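Local coordinates for ferric vibriobactin ABC transporter, periplasmic ferric vibriobactin-binding protein (Vibrio cholerae, PDB 3R5T) that binds the iron-loaded siderophore vibriobactin in the periplasm and probably hands it to an ABC transporter in the inner membrane for iron uptake, at residues R25-A30 / K69-A74; I90-I95 / A111-V116; I217-L222 / P247-L252. One frame throughout, in Å; residues are numbered along the deposited sequence.

Contact 1: R25-A30 / K69-A74; sequences RILSTA and KKLWPA
A single water molecule ties Thr29, just past the end of strand 26-28, to Trp72 of strand 69-73, a strand that is not its neighbour: it donates to Thr29 O at 2.8 Å and accepts from Trp72 NE1 at 2.7 Å, lying in the plane of the indole at its edge. Both strands belong to the five-stranded parallel sheet of one lobe of this periplasmic binding protein. Strand 44-49 runs between them, which is why the axes of strands 26-28 and 69-73 approach no closer than 9.3 Å and the contact is made by side chains and this water. Reaching over the middle strand are Leu71, which also packs on Ala46, and Trp72, which packs on Ala48; helix 79-85 lies against Trp72 and Leu27. The six-membered ring of Trp72 meets Thr29 at the edge, where CZ2 is 3.9 Å from Thr29 CG2 and close to CB as well, while Leu27 CD2 approaches CH2 obliquely at 4.2 Å. Leu27, with CG anti to the backbone N (chi1 -171°), brings its whole isobutyl end to one methyl: Leu71 CD1 is 3.8 Å from Leu27 CG, equally close to Leu27 CD1 and hardly farther from CD2. The hydroxyl of Thr29 serves the other neighbouring strand, bonding to Val91 O. Just beside it the chain bends away from the strand in an ST turn, Ala30 N donating to Ser28 OG at 3.2 Å, with Thr34 OG1 as a second partner of that hydroxyl.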
ATOM      1  N   ARG A  25     -12.436  17.601   8.950  1.00 15.59           N
ATOM      2  CA  ARG A  25     -12.800  16.459   9.788  1.00 16.35           C
ATOM      3  C   ARG A  25     -13.002  15.272   8.874  1.00 18.30           C
ATOM      4  O   ARG A  25     -14.130  14.952   8.500  1.00 18.64           O
ATOM      5  CB  ARG A  25     -14.086  16.729  10.593  1.00 17.51           C
ATOM      6  CG  ARG A  25     -13.989  17.892  11.571  1.00 21.91           C
ATOM      7  CD  ARG A  25     -13.676  17.422  12.990  1.00 26.89           C
ATOM      8  NE  ARG A  25     -14.596  16.397  13.500  1.00 23.80           N
ATOM      9  CZ  ARG A  25     -14.287  15.575  14.497  1.00 25.03           C
ATOM     10  NH1 ARG A  25     -13.110  15.689  15.092  1.00 25.43           N
ATOM     11  NH2 ARG A  25     -15.151  14.652  14.913  1.00 29.53           N
ATOM     12  N   ILE A  26     -11.901  14.638   8.493  1.00 17.76           N
ATOM     13  CA  ILE A  26     -11.946  13.588   7.479  1.00 16.89           C
ATOM     14  C   ILE A  26     -12.121  12.212   8.126  1.00 15.48           C
ATOM     15  O   ILE A  26     -11.414  11.879   9.069  1.00 15.97           O
ATOM     16  CB  ILE A  26     -10.651  13.572   6.635  1.00 16.16           C
ATOM     17  CG1 ILE A  26     -10.393  14.942   5.992  1.00 14.22           C
ATOM     18  CG2 ILE A  26     -10.709  12.469   5.594  1.00 16.15           C
ATOM     19  CD1 ILE A  26      -8.956  15.157   5.538  1.00 14.81           C
ATOM     20  N   LEU A  27     -13.053  11.428   7.591  1.00 17.03           N
ATOM     21  CA  LEU A  27     -13.323  10.073   8.083  1.00 15.36           C
ATOM     22  C   LEU A  27     -12.951   9.070   6.999  1.00 16.27           C
ATOM     23  O   LEU A  27     -13.471   9.126   5.881  1.00 16.73           O
ATOM     24  CB  LEU A  27     -14.810   9.917   8.460  1.00 14.09           C
ATOM     25  CG  LEU A  27     -15.178   8.616   9.179  1.00 15.10           C
ATOM     26  CD1 LEU A  27     -16.278   8.850  10.187  1.00 16.49           C
ATOM     27  CD2 LEU A  27     -15.559   7.571   8.167  1.00 16.45           C
ATOM     28  N   SER A  28     -12.043   8.156   7.324  1.00 14.16           N
ATOM     29  CA  SER A  28     -11.649   7.157   6.346  1.00 14.46           C
ATOM     30  C   SER A  28     -12.374   5.846   6.562  1.00 15.59           C
ATOM     31  O   SER A  28     -12.382   5.310   7.684  1.00 15.63           O
ATOM     32  CB  SER A  28     -10.148   6.900   6.404  1.00 15.15           C
ATOM     33  OG  SER A  28      -9.826   5.837   5.526  1.00 15.06           O
ATOM     34  N   THR A  29     -13.006   5.344   5.503  1.00 16.42           N
ATOM     35  CA  THR A  29     -13.664   4.037   5.577  1.00 15.74           C
ATOM     36  C   THR A  29     -12.783   2.889   5.099  1.00 16.19           C
ATOM     37  O   THR A  29     -13.239   1.740   5.073  1.00 16.41           O
ATOM     38  CB  THR A  29     -14.994   3.982   4.775  1.00 15.15           C
ATOM     39  OG1 THR A  29     -14.726   4.033   3.363  1.00 14.76           O
ATOM     40  CG2 THR A  29     -15.907   5.148   5.157  1.00 15.60           C
ATOM     41  N   ALA A  30     -11.544   3.217   4.716  1.00 13.42           N
ATOM     42  CA  ALA A  30     -10.606   2.224   4.170  1.00 14.13           C
ATOM     43  C   ALA A  30      -9.265   2.307   4.892  1.00 12.85           C
ATOM     44  O   ALA A  30      -8.507   3.274   4.714  1.00 13.38           O
ATOM     45  CB  ALA A  30     -10.403   2.409   2.633  1.00 13.68           C
ATOM     46  N   LYS A  69      -9.778   8.060  15.827  1.00 18.36           N
ATOM     47  CA  LYS A  69     -10.656   7.067  16.430  1.00 18.25           C
ATOM     48  C   LYS A  69     -10.756   5.815  15.571  1.00 17.84           C
ATOM     49  O   LYS A  69     -10.961   5.912  14.360  1.00 19.89           O
ATOM     50  CB  LYS A  69     -12.046   7.677  16.642  1.00 21.69           C
ATOM     51  CG  LYS A  69     -13.026   6.787  17.375  1.00 26.29           C
ATOM     52  CD  LYS A  69     -14.254   7.588  17.774  1.00 31.97           C
ATOM     53  CE  LYS A  69     -13.851   8.848  18.547  1.00 36.95           C
ATOM     54  NZ  LYS A  69     -14.999   9.732  18.941  1.00 39.75           N
ATOM     55  N   LYS A  70     -10.588   4.636  16.176  1.00 17.43           N
ATOM     56  CA  LYS A  70     -10.745   3.394  15.423  0.69 19.23           C
ATOM     57  C   LYS A  70     -12.221   3.039  15.323  1.00 19.19           C
ATOM     58  O   LYS A  70     -12.921   2.906  16.336  1.00 20.33           O
ATOM     59  CB  LYS A  70      -9.954   2.234  16.038  0.69 22.04           C
ATOM     60  CG  LYS A  70      -9.964   0.984  15.158  0.69 23.81           C
ATOM     61  CD  LYS A  70      -8.771   0.066  15.427  0.69 28.73           C
ATOM     62  CE  LYS A  70      -8.706  -0.349  16.878  0.69 31.05           C
ATOM     63  NZ  LYS A  70      -7.668  -1.393  17.127  0.69 30.83           N
ATOM     64  N   LEU A  71     -12.691   2.906  14.090  1.00 19.20           N
ATOM     65  CA  LEU A  71     -14.087   2.590  13.829  1.00 19.44           C
ATOM     66  C   LEU A  71     -14.257   1.090  13.607  1.00 20.10           C
ATOM     67  O   LEU A  71     -13.604   0.286  14.273  1.00 21.41           O
ATOM     68  CB  LEU A  71     -14.579   3.385  12.618  1.00 20.79           C
ATOM     69  CG  LEU A  71     -14.373   4.901  12.758  1.00 23.58           C
ATOM     70  CD1 LEU A  71     -14.683   5.592  11.441  1.00 25.57           C
ATOM     71  CD2 LEU A  71     -15.205   5.476  13.916  1.00 24.72           C
ATOM     72  N   TRP A  72     -15.141   0.721  12.683  1.00 19.91           N
ATOM     73  CA  TRP A  72     -15.524  -0.679  12.471  1.00 19.52           C
ATOM     74  C   TRP A  72     -14.452  -1.466  11.726  1.00 18.17           C
ATOM     75  O   TRP A  72     -13.647  -0.875  11.005  1.00 18.36           O
ATOM     76  CB  TRP A  72     -16.841  -0.727  11.676  1.00 17.50           C
ATOM     77  CG  TRP A  72     -16.722  -0.027  10.336  1.00 20.46           C
ATOM     78  CD1 TRP A  72     -16.277  -0.577   9.162  1.00 22.68           C
ATOM     79  CD2 TRP A  72     -17.036   1.344  10.041  1.00 19.33           C
ATOM     80  NE1 TRP A  72     -16.285   0.371   8.160  1.00 22.36           N
ATOM     81  CE2 TRP A  72     -16.742   1.556   8.669  1.00 19.35           C
ATOM     82  CE3 TRP A  72     -17.506   2.420  10.803  1.00 20.70           C
ATOM     83  CZ2 TRP A  72     -16.940   2.783   8.044  1.00 19.84           C
ATOM     84  CZ3 TRP A  72     -17.690   3.650  10.172  1.00 22.35           C
ATOM     85  CH2 TRP A  72     -17.406   3.815   8.807  1.00 20.48           C
ATOM     86  N   PRO A  73     -14.456  -2.793  11.876  1.00 20.19           N
ATOM     87  CA  PRO A  73     -13.589  -3.624  11.043  1.00 20.36           C
ATOM     88  C   PRO A  73     -14.194  -3.668   9.661  1.00 19.78           C
ATOM     89  O   PRO A  73     -15.413  -3.650   9.517  1.00 22.19           O
ATOM     90  CB  PRO A  73     -13.665  -5.021  11.691  1.00 20.04           C
ATOM     91  CG  PRO A  73     -14.728  -4.961  12.699  1.00 20.94           C
ATOM     92  CD  PRO A  73     -15.326  -3.591  12.759  1.00 19.71           C
ATOM     93  N   ALA A  74     -13.339  -3.651   8.647  1.00 19.29           N
ATOM     94  CA  ALA A  74     -13.767  -3.769   7.259  1.00 24.09           C
ATOM     95  C   ALA A  74     -14.932  -4.733   7.080  1.00 27.99           C
ATOM     96  O   ALA A  74     -14.910  -5.854   7.595  1.00 27.81           O
ATOM     97  CB  ALA A  74     -12.595  -4.203   6.396  1.00 21.94           C
TER
HETATM   98  O   HOH W   1     -15.492   0.231   5.634  1.00 29.14           O

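Contact 2: I90-I95 / A111-V116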
ATOM      1  N   ILE A  90     -15.734  12.007   3.587  1.00 14.56           N
ATOM      2  CA  ILE A  90     -15.658  10.566   3.827  1.00 16.60           C
ATOM      3  C   ILE A  90     -14.916   9.918   2.663  1.00 17.75           C
ATOM      4  O   ILE A  90     -15.255  10.161   1.501  1.00 18.42           O
ATOM      5  CB  ILE A  90     -17.077   9.944   3.968  1.00 17.39           C
ATOM      6  CG1 ILE A  90     -17.795  10.542   5.178  1.00 17.85           C
ATOM      7  CG2 ILE A  90     -17.001   8.415   4.120  1.00 18.52           C
ATOM      8  CD1 ILE A  90     -19.293  10.267   5.209  1.00 18.98           C
ATOM      9  N   VAL A  91     -13.890   9.119   2.969  1.00 15.17           N
ATOM     10  CA  VAL A  91     -13.068   8.512   1.927  1.00 15.57           C
ATOM     11  C   VAL A  91     -13.310   7.024   1.816  1.00 15.44           C
ATOM     12  O   VAL A  91     -13.366   6.324   2.834  1.00 15.47           O
ATOM     13  CB  VAL A  91     -11.563   8.767   2.157  1.00 15.75           C
ATOM     14  CG1 VAL A  91     -10.768   8.286   0.956  1.00 15.58           C
ATOM     15  CG2 VAL A  91     -11.311  10.252   2.422  1.00 15.75           C
ATOM     16  N   VAL A  92     -13.506   6.569   0.581  1.00 16.07           N
ATOM     17  CA  VAL A  92     -13.866   5.183   0.277  1.00 14.83           C
ATOM     18  C   VAL A  92     -12.907   4.616  -0.759  1.00 13.88           C
ATOM     19  O   VAL A  92     -12.481   5.330  -1.655  1.00 14.83           O
ATOM     20  CB  VAL A  92     -15.322   5.109  -0.278  1.00 15.69           C
ATOM     21  CG1 VAL A  92     -15.739   3.685  -0.556  1.00 16.67           C
ATOM     22  CG2 VAL A  92     -16.324   5.756   0.682  1.00 16.59           C
ATOM     23  N   SER A  93     -12.567   3.337  -0.637  1.00 14.42           N
ATOM     24  CA  SER A  93     -11.715   2.671  -1.611  1.00 14.23           C
ATOM     25  C   SER A  93     -12.537   1.893  -2.609  1.00 14.16           C
ATOM     26  O   SER A  93     -13.644   1.430  -2.303  1.00 15.44           O
ATOM     27  CB  SER A  93     -10.689   1.765  -0.930  1.00 14.27           C
ATOM     28  OG  SER A  93     -11.328   0.690  -0.281  1.00 14.91           O
ATOM     29  N   MET A  94     -11.971   1.755  -3.805  1.00 15.68           N
ATOM     30  CA  MET A  94     -12.643   1.148  -4.949  1.00 18.03           C
ATOM     31  C   MET A  94     -12.684  -0.381  -4.901  1.00 18.73           C
ATOM     32  O   MET A  94     -13.683  -1.000  -5.282  1.00 21.13           O
ATOM     33  CB  MET A  94     -11.906   1.592  -6.216  1.00 20.51           C
ATOM     34  CG  MET A  94     -12.529   1.145  -7.517  1.00 23.34           C
ATOM     35  SD  MET A  94     -14.042   2.061  -7.824  1.00 26.37           S
ATOM     36  CE  MET A  94     -14.304   1.694  -9.555  1.00 27.75           C
ATOM     37  N   ILE A  95     -11.585  -0.984  -4.456  1.00 16.49           N
ATOM     38  CA  ILE A  95     -11.452  -2.448  -4.449  1.00 16.51           C
ATOM     39  C   ILE A  95     -10.494  -2.904  -3.362  1.00 14.93           C
ATOM     40  O   ILE A  95      -9.459  -2.268  -3.125  1.00 14.64           O
ATOM     41  CB  ILE A  95     -10.990  -2.986  -5.825  1.00 17.52           C
ATOM     42  CG1 ILE A  95     -10.860  -4.510  -5.810  1.00 16.10           C
ATOM     43  CG2 ILE A  95      -9.663  -2.334  -6.228  1.00 16.24           C
ATOM     44  CD1 ILE A  95     -10.777  -5.131  -7.225  1.00 14.89           C
ATOM     45  N   ALA A 111     -22.084  13.207   4.453  1.00 22.76           N
ATOM     46  CA  ALA A 111     -21.056  14.188   4.100  1.00 21.09           C
ATOM     47  C   ALA A 111     -20.532  13.906   2.700  1.00 21.53           C
ATOM     48  O   ALA A 111     -20.701  12.802   2.175  1.00 19.27           O
ATOM     49  CB  ALA A 111     -19.905  14.152   5.116  1.00 21.29           C
ATOM     50  N   PRO A 112     -19.860  14.895   2.089  1.00 21.76           N
ATOM     51  CA  PRO A 112     -19.240  14.660   0.781  1.00 19.02           C
ATOM     52  C   PRO A 112     -18.375  13.409   0.838  1.00 17.39           C
ATOM     53  O   PRO A 112     -17.517  13.283   1.713  1.00 16.84           O
ATOM     54  CB  PRO A 112     -18.372  15.903   0.577  1.00 20.80           C
ATOM     55  CG  PRO A 112     -19.115  16.989   1.339  1.00 22.47           C
ATOM     56  CD  PRO A 112     -19.661  16.280   2.563  1.00 21.84           C
ATOM     57  N   THR A 113     -18.609  12.487  -0.085  1.00 17.22           N
ATOM     58  CA  THR A 113     -17.948  11.185  -0.076  1.00 18.69           C
ATOM     59  C   THR A 113     -17.185  10.982  -1.381  1.00 17.78           C
ATOM     60  O   THR A 113     -17.744  11.154  -2.462  1.00 19.28           O
ATOM     61  CB  THR A 113     -19.002  10.072   0.142  1.00 19.66           C
ATOM     62  OG1 THR A 113     -19.618  10.277   1.412  1.00 18.86           O
ATOM     63  CG2 THR A 113     -18.375   8.684   0.130  1.00 17.05           C
ATOM     64  N   ILE A 114     -15.905  10.638  -1.263  1.00 15.97           N
ATOM     65  CA  ILE A 114     -15.053  10.419  -2.433  1.00 17.56           C
ATOM     66  C   ILE A 114     -14.544   8.980  -2.509  1.00 17.93           C
ATOM     67  O   ILE A 114     -14.460   8.276  -1.492  1.00 16.96           O
ATOM     68  CB  ILE A 114     -13.881  11.428  -2.495  1.00 16.92           C
ATOM     69  CG1 ILE A 114     -12.898  11.232  -1.317  1.00 16.28           C
ATOM     70  CG2 ILE A 114     -14.438  12.858  -2.600  1.00 17.39           C
ATOM     71  CD1 ILE A 114     -11.579  12.020  -1.494  1.00 14.81           C
ATOM     72  N   LEU A 115     -14.220   8.559  -3.727  1.00 18.74           N
ATOM     73  CA  LEU A 115     -13.866   7.173  -4.021  1.00 17.80           C
ATOM     74  C   LEU A 115     -12.546   7.137  -4.803  1.00 18.36           C
ATOM     75  O   LEU A 115     -12.436   7.728  -5.888  1.00 17.36           O
ATOM     76  CB  LEU A 115     -14.997   6.546  -4.840  1.00 16.33           C
ATOM     77  CG  LEU A 115     -14.839   5.140  -5.403  1.00 15.33           C
ATOM     78  CD1 LEU A 115     -14.690   4.123  -4.281  1.00 16.24           C
ATOM     79  CD2 LEU A 115     -16.004   4.782  -6.309  1.00 15.83           C
ATOM     80  N   VAL A 116     -11.558   6.435  -4.237  1.00 17.53           N
ATOM     81  CA  VAL A 116     -10.216   6.331  -4.798  1.00 18.37           C
ATOM     82  C   VAL A 116      -9.822   4.864  -4.917  1.00 15.74           C
ATOM     83  O   VAL A 116     -10.297   4.006  -4.169  1.00 15.79           O
ATOM     84  CB  VAL A 116      -9.169   7.092  -3.934  1.00 17.81           C
ATOM     85  CG1 VAL A 116      -9.498   8.584  -3.907  1.00 18.00           C
ATOM     86  CG2 VAL A 116      -9.106   6.518  -2.509  1.00 15.26           C
TER
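Ile90 and Thr113 begin a parallel pairing in which strand 113-116 forms the outer edge of the sheet and strand 89-93 lies inside it; helix 104-108 connects the two as a beta-alpha-beta unit. Five backbone hydrogen bonds make the ladder. Ile90 N donates to Pro112 O and Ile90 O accepts from Ile114 N, each at 2.9 Å; Val92 then uses its N toward Ile114 O and its O toward Val116 N. The last rung, Met94 N to Val116 O, is bent to 131° at the hydrogen, and its donor is tilted 29° from the carbonyl plane. Two of these carbonyls also receive CA-H...O contacts: Thr113 CA approaches Ile90 O and Leu115 CA approaches Val92 O, both at 3.3 Å.

Apolar packing divides between the two faces. On the face of Ile90, Val92, Thr113 and Leu115, which helix 104-108 helps to cover, Val92 CG2 presses on Thr113 CG2 at 3.6 Å, and Ile90 CD1 meets Ala111 CB. Leu115 holds its CG anti to the backbone N (chi1 174°). Its two methyls go to different partners: CD1 lies 3.9 Å from Val92 CG1, while CD2 touches Met94 SD at 3.7 Å. On the opposite face Val91 and Ile114 run alongside each other, CG2 against CG1, and Val116 CG2 meets Val91 CG1 while its side chain packs on Leu126 and Gln129 of helix 123-134. Among the polar side chains, Thr113 OG1 donates to Ala111 O, and Ser93 OG is held by Asp98 OD1.

The chemistry thus separates two tasks: main-chain bonds set the register, and mostly branched apolar side chains pack on both faces, up to the point where the chain leaves the strand for Ile95, which touches the bound vibriobactin.

Contact 3: I217-L222 / P247-L252; sequences IHYEHL and PILKNL
Tyr219 and Leu222 on one loop meet Ile248 and Leu249 on another. The firm part is buried: Leu222 CB lies against Leu249 CD2 at 3.9 Å. Tyr219, with CG anti to its backbone N (chi1 170°), reaches across to Ile248, whose CB comes within 3.2 Å of Tyr219 OH; the Ile248 CG2 methyl meets the ring obliquely, 3.9 Å from CE1. That phenol oxygen is hydrogen-bonded to Asp246 OD2, and the other carboxylate oxygen, OD1, holds Ile248 N, fixing both partners from one residue. The outer side is looser. Ile248 is itself exposed, and beyond it Lys250, also on the exposed side, curls back to donate from NZ to Pro247 O at 2.9 Å, from 45° above the carbonyl plane.

The type I turn from Leu249 to Leu252 leads into helix 253-256, with Leu252 at the N-cap. Leu249 touches both Phe243 of helix 237-244 and Ile255 of helix 253-256, while Tyr219 and Leu222 rest on Asn177 of strand 177-180 in the mixed sheet of the second lobe of this periplasmic binding protein.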
ATOM      1  N   ILE A 217      -3.154 -16.146  -8.422  1.00 17.05           N
ATOM      2  CA  ILE A 217      -2.796 -17.270  -9.286  1.00 15.97           C
ATOM      3  C   ILE A 217      -2.899 -18.620  -8.551  1.00 18.00           C
ATOM      4  O   ILE A 217      -2.702 -18.686  -7.338  1.00 19.17           O
ATOM      5  CB  ILE A 217      -1.347 -17.102  -9.842  1.00 18.73           C
ATOM      6  CG1 ILE A 217      -0.328 -17.196  -8.700  1.00 19.52           C
ATOM      7  CG2 ILE A 217      -1.201 -15.781 -10.622  1.00 20.21           C
ATOM      8  CD1 ILE A 217       1.117 -17.186  -9.142  1.00 17.82           C
ATOM      9  N   HIS A 218      -3.176 -19.697  -9.290  1.00 18.33           N
ATOM     10  CA  HIS A 218      -3.031 -21.031  -8.718  1.00 19.49           C
ATOM     11  C   HIS A 218      -1.591 -21.207  -8.247  1.00 21.66           C
ATOM     12  O   HIS A 218      -0.646 -20.701  -8.876  1.00 19.59           O
ATOM     13  CB  HIS A 218      -3.379 -22.124  -9.720  1.00 21.42           C
ATOM     14  CG  HIS A 218      -4.816 -22.139 -10.132  1.00 24.70           C
ATOM     15  ND1 HIS A 218      -5.255 -22.800 -11.258  1.00 30.42           N
ATOM     16  CD2 HIS A 218      -5.913 -21.579  -9.573  1.00 25.95           C
ATOM     17  CE1 HIS A 218      -6.563 -22.649 -11.375  1.00 32.89           C
ATOM     18  NE2 HIS A 218      -6.985 -21.908 -10.368  1.00 29.52           N
ATOM     19  N   TYR A 219      -1.445 -21.922  -7.135  1.00 21.10           N
ATOM     20  CA  TYR A 219      -0.161 -22.172  -6.498  1.00 22.03           C
ATOM     21  C   TYR A 219       0.913 -22.646  -7.472  1.00 21.88           C
ATOM     22  O   TYR A 219       2.049 -22.176  -7.415  1.00 21.14           O
ATOM     23  CB  TYR A 219      -0.352 -23.226  -5.415  1.00 21.24           C
ATOM     24  CG  TYR A 219       0.921 -23.774  -4.815  1.00 19.42           C
ATOM     25  CD1 TYR A 219       1.320 -25.079  -5.075  1.00 19.26           C
ATOM     26  CD2 TYR A 219       1.723 -22.996  -3.993  1.00 17.98           C
ATOM     27  CE1 TYR A 219       2.463 -25.607  -4.518  1.00 21.94           C
ATOM     28  CE2 TYR A 219       2.887 -23.510  -3.436  1.00 19.95           C
ATOM     29  CZ  TYR A 219       3.253 -24.812  -3.716  1.00 20.87           C
ATOM     30  OH  TYR A 219       4.382 -25.354  -3.162  1.00 22.88           O
ATOM     31  N   GLU A 220       0.550 -23.578  -8.346  1.00 19.46           N
ATOM     32  CA  GLU A 220       1.511 -24.180  -9.278  1.00 21.75           C
ATOM     33  C   GLU A 220       2.267 -23.152 -10.117  1.00 21.30           C
ATOM     34  O   GLU A 220       3.411 -23.386 -10.516  1.00 22.55           O
ATOM     35  CB  GLU A 220       0.833 -25.188 -10.223  1.00 26.44           C
ATOM     36  CG  GLU A 220       0.426 -26.487  -9.564  1.00 31.80           C
ATOM     37  CD  GLU A 220      -0.648 -26.280  -8.527  1.00 39.34           C
ATOM     38  OE1 GLU A 220      -1.537 -25.431  -8.769  1.00 36.35           O
ATOM     39  OE2 GLU A 220      -0.595 -26.962  -7.477  1.00 41.36           O
ATOM     40  N   HIS A 221       1.632 -22.025 -10.422  1.00 17.78           N
ATOM     41  CA  HIS A 221       2.300 -21.011 -11.241  1.00 19.25           C
ATOM     42  C   HIS A 221       3.537 -20.408 -10.574  1.00 18.73           C
ATOM     43  O   HIS A 221       4.398 -19.849 -11.266  1.00 20.46           O
ATOM     44  CB  HIS A 221       1.336 -19.896 -11.661  1.00 22.58           C
ATOM     45  CG  HIS A 221       0.304 -20.324 -12.660  1.00 24.21           C
ATOM     46  ND1 HIS A 221       0.623 -20.774 -13.923  1.00 25.19           N
ATOM     47  CD2 HIS A 221      -1.049 -20.348 -12.584  1.00 24.82           C
ATOM     48  CE1 HIS A 221      -0.487 -21.067 -14.579  1.00 25.58           C
ATOM     49  NE2 HIS A 221      -1.516 -20.818 -13.787  1.00 25.22           N
ATOM     50  N   LEU A 222       3.610 -20.472  -9.245  1.00 20.97           N
ATOM     51  CA  LEU A 222       4.803 -19.998  -8.543  1.00 19.84           C
ATOM     52  C   LEU A 222       6.067 -20.673  -9.052  1.00 21.57           C
ATOM     53  O   LEU A 222       7.139 -20.056  -9.082  1.00 21.09           O
ATOM     54  CB  LEU A 222       4.689 -20.216  -7.028  1.00 18.90           C
ATOM     55  CG  LEU A 222       3.713 -19.338  -6.233  1.00 17.61           C
ATOM     56  CD1 LEU A 222       3.730 -19.781  -4.783  1.00 20.00           C
ATOM     57  CD2 LEU A 222       4.062 -17.847  -6.356  1.00 17.31           C
ATOM     58  N   PRO A 247       9.263 -27.579  -0.800  1.00 24.26           N
ATOM     59  CA  PRO A 247       9.909 -28.533  -1.713  1.00 25.88           C
ATOM     60  C   PRO A 247       9.460 -28.370  -3.158  1.00 25.71           C
ATOM     61  O   PRO A 247      10.242 -28.620  -4.073  1.00 24.72           O
ATOM     62  CB  PRO A 247       9.459 -29.906  -1.182  1.00 26.25           C
ATOM     63  CG  PRO A 247       9.015 -29.661   0.190  1.00 29.77           C
ATOM     64  CD  PRO A 247       8.468 -28.266   0.232  1.00 26.11           C
ATOM     65  N   ILE A 248       8.211 -27.972  -3.361  1.00 22.67           N
ATOM     66  CA  ILE A 248       7.713 -27.776  -4.715  1.00 23.81           C
ATOM     67  C   ILE A 248       8.489 -26.671  -5.455  1.00 21.23           C
ATOM     68  O   ILE A 248       8.698 -26.763  -6.666  1.00 24.55           O
ATOM     69  CB  ILE A 248       6.194 -27.483  -4.711  1.00 26.35           C
ATOM     70  CG1 ILE A 248       5.417 -28.642  -4.063  1.00 27.85           C
ATOM     71  CG2 ILE A 248       5.697 -27.173  -6.123  1.00 25.92           C
ATOM     72  CD1 ILE A 248       5.497 -29.932  -4.814  1.00 30.75           C
ATOM     73  N   LEU A 249       8.956 -25.666  -4.717  1.00 23.27           N
ATOM     74  CA  LEU A 249       9.626 -24.504  -5.315  1.00 23.43           C
ATOM     75  C   LEU A 249      11.155 -24.626  -5.367  1.00 26.77           C
ATOM     76  O   LEU A 249      11.853 -23.660  -5.677  1.00 26.35           O
ATOM     77  CB  LEU A 249       9.240 -23.233  -4.540  1.00 21.19           C
ATOM     78  CG  LEU A 249       7.743 -23.014  -4.322  1.00 21.06           C
ATOM     79  CD1 LEU A 249       7.492 -21.742  -3.511  1.00 19.86           C
ATOM     80  CD2 LEU A 249       7.003 -22.974  -5.650  1.00 21.50           C
ATOM     81  N   LYS A 250      11.667 -25.822  -5.103  1.00 27.75           N
ATOM     82  CA  LYS A 250      13.097 -26.015  -4.902  1.00 30.13           C
ATOM     83  C   LYS A 250      13.957 -25.533  -6.072  1.00 28.13           C
ATOM     84  O   LYS A 250      15.119 -25.164  -5.887  1.00 31.13           O
ATOM     85  CB  LYS A 250      13.402 -27.488  -4.574  1.00 30.94           C
ATOM     86  CG  LYS A 250      13.015 -28.494  -5.665  1.00 30.12           C
ATOM     87  CD  LYS A 250      13.568 -29.906  -5.388  1.00 32.12           C
ATOM     88  CE  LYS A 250      12.759 -30.657  -4.340  1.00 31.91           C
ATOM     89  NZ  LYS A 250      11.420 -31.114  -4.819  1.00 35.21           N
ATOM     90  N   ASN A 251      13.380 -25.516  -7.264  1.00 26.69           N
ATOM     91  CA  ASN A 251      14.153 -25.169  -8.457  1.00 28.08           C
ATOM     92  C   ASN A 251      13.976 -23.719  -8.925  1.00 27.94           C
ATOM     93  O   ASN A 251      14.480 -23.330  -9.983  1.00 32.10           O
ATOM     94  CB  ASN A 251      13.869 -26.169  -9.579  1.00 31.03           C
ATOM     95  CG  ASN A 251      14.452 -27.533  -9.286  1.00 30.96           C
ATOM     96  OD1 ASN A 251      15.581 -27.641  -8.803  1.00 32.25           O
ATOM     97  ND2 ASN A 251      13.686 -28.585  -9.563  1.00 31.40           N
ATOM     98  N   LEU A 252      13.274 -22.908  -8.137  1.00 24.70           N
ATOM     99  CA  LEU A 252      13.144 -21.493  -8.467  0.65 23.80           C
ATOM    100  C   LEU A 252      14.510 -20.829  -8.494  1.00 25.38           C
ATOM    101  O   LEU A 252      15.347 -21.077  -7.632  1.00 28.26           O
ATOM    102  CB  LEU A 252      12.254 -20.750  -7.466  0.65 23.97           C
ATOM    103  CG  LEU A 252      10.745 -20.794  -7.692  0.65 25.38           C
ATOM    104  CD1 LEU A 252      10.033 -19.938  -6.647  0.65 25.36           C
ATOM    105  CD2 LEU A 252      10.391 -20.331  -9.089  0.65 26.08           C
TER

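In the fold
From the N terminus, contact 1 closes the loop that carries helix 31-39, strand 44-49 and helix 60-65; contact 2 then closes the short crossover through helix 104-108. Both belong to the same parallel sheet, and they touch: Leu27 O and Val91 N, 2.9 Å apart, are a probable backbone bond between neighbouring strands 26-28 and 89-93. Contact 3 opens later, beyond helix 137-155, and closes a loop holding strand 229-233 and helix 237-244 in the other lobe. All three follow in series, with no nesting or crossing. The centre of contact 3 lies about 38 Å from that of contact 1, on the opposite side of the chain's centre. Vibriobactin binds between the lobes, consistent with this family.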